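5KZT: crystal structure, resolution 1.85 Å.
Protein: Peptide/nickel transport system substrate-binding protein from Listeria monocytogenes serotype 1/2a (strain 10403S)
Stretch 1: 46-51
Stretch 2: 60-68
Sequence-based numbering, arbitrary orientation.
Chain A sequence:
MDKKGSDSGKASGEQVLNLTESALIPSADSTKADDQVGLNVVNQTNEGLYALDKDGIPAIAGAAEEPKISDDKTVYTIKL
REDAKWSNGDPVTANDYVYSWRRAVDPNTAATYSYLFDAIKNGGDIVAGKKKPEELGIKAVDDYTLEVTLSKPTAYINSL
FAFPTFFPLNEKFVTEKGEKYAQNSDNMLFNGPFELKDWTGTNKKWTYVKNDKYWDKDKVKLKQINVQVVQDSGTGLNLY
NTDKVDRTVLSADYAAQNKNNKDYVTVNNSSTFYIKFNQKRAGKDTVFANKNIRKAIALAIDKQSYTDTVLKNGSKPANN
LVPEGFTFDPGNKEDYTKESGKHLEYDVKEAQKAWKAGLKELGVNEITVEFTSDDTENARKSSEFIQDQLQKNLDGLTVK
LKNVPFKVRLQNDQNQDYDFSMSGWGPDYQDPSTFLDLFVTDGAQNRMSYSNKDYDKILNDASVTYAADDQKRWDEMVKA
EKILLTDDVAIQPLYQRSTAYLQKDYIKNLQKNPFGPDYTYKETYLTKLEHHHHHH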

# COMPACT_ATOMS: atom_id res chain seq x y z
N ASN A 46 -1.44 -4.37 -16.36
CA ASN A 46 -2.87 -4.18 -16.54
C ASN A 46 -3.21 -2.72 -16.38
O ASN A 46 -2.38 -1.93 -15.92
CB ASN A 46 -3.61 -5.03 -15.53
CG ASN A 46 -3.44 -6.51 -15.80
OD1 ASN A 46 -2.54 -7.15 -15.27
ND2 ASN A 46 -4.26 -7.04 -16.69
N GLU A 47 -4.42 -2.36 -16.79
CA GLU A 47 -4.79 -0.97 -16.85
C GLU A 47 -6.30 -0.80 -16.70
O GLU A 47 -7.07 -1.60 -17.22
CB GLU A 47 -4.31 -0.38 -18.18
CG GLU A 47 -4.53 1.12 -18.37
CD GLU A 47 -4.05 1.59 -19.73
OE1 GLU A 47 -2.85 1.96 -19.85
OE2 GLU A 47 -4.85 1.56 -20.68
N GLY A 48 -6.70 0.23 -15.96
CA GLY A 48 -8.12 0.55 -15.76
C GLY A 48 -8.59 1.71 -16.61
O GLY A 48 -7.99 2.01 -17.66
N LEU A 49 -9.65 2.37 -16.14
CA LEU A 49 -10.26 3.49 -16.86
C LEU A 49 -9.35 4.71 -16.90
O LEU A 49 -9.37 5.43 -17.87
CB LEU A 49 -11.60 3.88 -16.25
CG LEU A 49 -12.67 2.81 -16.29
CD1 LEU A 49 -13.83 3.23 -15.40
CD2 LEU A 49 -13.14 2.54 -17.71
N TYR A 50 -8.58 4.91 -15.82
CA TYR A 50 -7.66 6.04 -15.69
C TYR A 50 -6.32 5.49 -15.27
O TYR A 50 -6.23 4.38 -14.77
CB TYR A 50 -8.16 7.02 -14.63
CG TYR A 50 -9.27 7.95 -15.09
CD1 TYR A 50 -10.56 7.49 -15.32
CD2 TYR A 50 -9.02 9.32 -15.31
CE1 TYR A 50 -11.57 8.35 -15.75
CE2 TYR A 50 -10.01 10.16 -15.74
CZ TYR A 50 -11.28 9.67 -15.95
OH TYR A 50 -12.24 10.54 -16.39
N ALA A 51 -5.28 6.27 -15.48
CA ALA A 51 -3.97 5.99 -14.95
C ALA A 51 -3.28 7.33 -14.66
O ALA A 51 -3.47 8.29 -15.40
CB ALA A 51 -3.18 5.15 -15.96
N ILE A 60 -7.40 9.77 -18.49
CA ILE A 60 -8.06 8.66 -19.15
C ILE A 60 -7.04 7.69 -19.75
O ILE A 60 -6.01 8.10 -20.30
CB ILE A 60 -9.12 9.11 -20.19
CG1 ILE A 60 -8.52 9.95 -21.31
CG2 ILE A 60 -10.24 9.85 -19.47
CD1 ILE A 60 -9.53 10.29 -22.40
N ALA A 61 -7.31 6.40 -19.56
CA ALA A 61 -6.48 5.30 -20.05
C ALA A 61 -7.38 4.32 -20.80
O ALA A 61 -7.44 4.39 -22.02
CB ALA A 61 -5.74 4.63 -18.91
N GLY A 62 -8.12 3.46 -20.09
CA GLY A 62 -9.09 2.56 -20.73
C GLY A 62 -10.32 3.28 -21.25
O GLY A 62 -11.04 2.76 -22.12
N ALA A 63 -10.58 4.48 -20.72
CA ALA A 63 -11.69 5.30 -21.17
C ALA A 63 -11.23 6.04 -22.40
O ALA A 63 -10.13 6.60 -22.40
CB ALA A 63 -12.08 6.28 -20.08
N ALA A 64 -12.07 6.02 -23.45
CA ALA A 64 -11.74 6.62 -24.74
C ALA A 64 -11.79 8.14 -24.73
O ALA A 64 -11.13 8.78 -25.52
CB ALA A 64 -12.66 6.09 -25.84
N GLU A 65 -12.60 8.71 -23.85
CA GLU A 65 -12.72 10.16 -23.73
C GLU A 65 -13.22 10.54 -22.33
O GLU A 65 -13.56 9.67 -21.53
CB GLU A 65 -13.64 10.72 -24.83
CG GLU A 65 -15.08 10.23 -24.75
CD GLU A 65 -15.95 10.65 -25.93
OE1 GLU A 65 -15.49 10.60 -27.08
OE2 GLU A 65 -17.13 11.00 -25.71
N GLU A 66 -13.26 11.85 -22.06
CA GLU A 66 -13.73 12.39 -20.77
C GLU A 66 -15.18 11.99 -20.57
O GLU A 66 -15.98 12.17 -21.48
CB GLU A 66 -13.66 13.93 -20.75
CG GLU A 66 -12.28 14.53 -20.96
CD GLU A 66 -11.31 14.12 -19.87
OE1 GLU A 66 -11.39 14.69 -18.76
OE2 GLU A 66 -10.46 13.23 -20.12
N PRO A 67 -15.54 11.42 -19.40
CA PRO A 67 -16.92 10.96 -19.22
C PRO A 67 -17.95 12.07 -19.22
O PRO A 67 -17.63 13.21 -18.95
CB PRO A 67 -16.92 10.30 -17.84
CG PRO A 67 -15.63 10.64 -17.23
CD PRO A 67 -14.67 11.03 -18.28
N LYS A 68 -19.18 11.70 -19.54
CA LYS A 68 -20.32 12.56 -19.28
C LYS A 68 -20.70 12.35 -17.81
O LYS A 68 -20.83 11.20 -17.36
CB LYS A 68 -21.48 12.18 -20.21
CG LYS A 68 -22.81 12.81 -19.85
CD LYS A 68 -23.83 12.66 -20.97
CE LYS A 68 -24.38 11.25 -21.09
NZ LYS A 68 -25.26 11.13 -22.30

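The two stretches meet through a compact, backbone-led contact, in which three main-chain hydrogen bonds fasten the turn at Ala-61 to Ala-63 against Gly-48 and Leu-49 while small apolar groups and one tyrosine ring fill in around them. Strand character is brief: Tyr-50 and Ile-60 form an antiparallel, non-hydrogen-bonded bridge, their CA atoms 4.4 Å apart. Beside it, Leu-49 O accepts from Ala-61 N at 2.8 Å and from Ala-63 N at 3.2 Å, both nearly linear, so a single carbonyl gathers two amides of the second stretch. Gly-62 N donates to Gly-48 O at 2.8 Å, with a more bent angle of 137°. The absence of a side chain at Gly-62 permits this approach, since an ideal CB there would lie 2.6 Å from Gly-48 O.

Ala-61 directs its methyl toward the first stretch, where its CB lies 3.6 Å from Glu-47 CD and 3.9 Å from Ala-51 CB; the Glu-47 carboxylate is hydrogen-bonded elsewhere in the structure. Tyr-50 starts away from the second stretch, yet its ring returns to it. Ile-60 CG2 sits over one ring face, 4.1 Å from the centroid in a CH-pi contact, and Pro-67 CD reaches the ring edge, 3.1 Å from Tyr-50 OH.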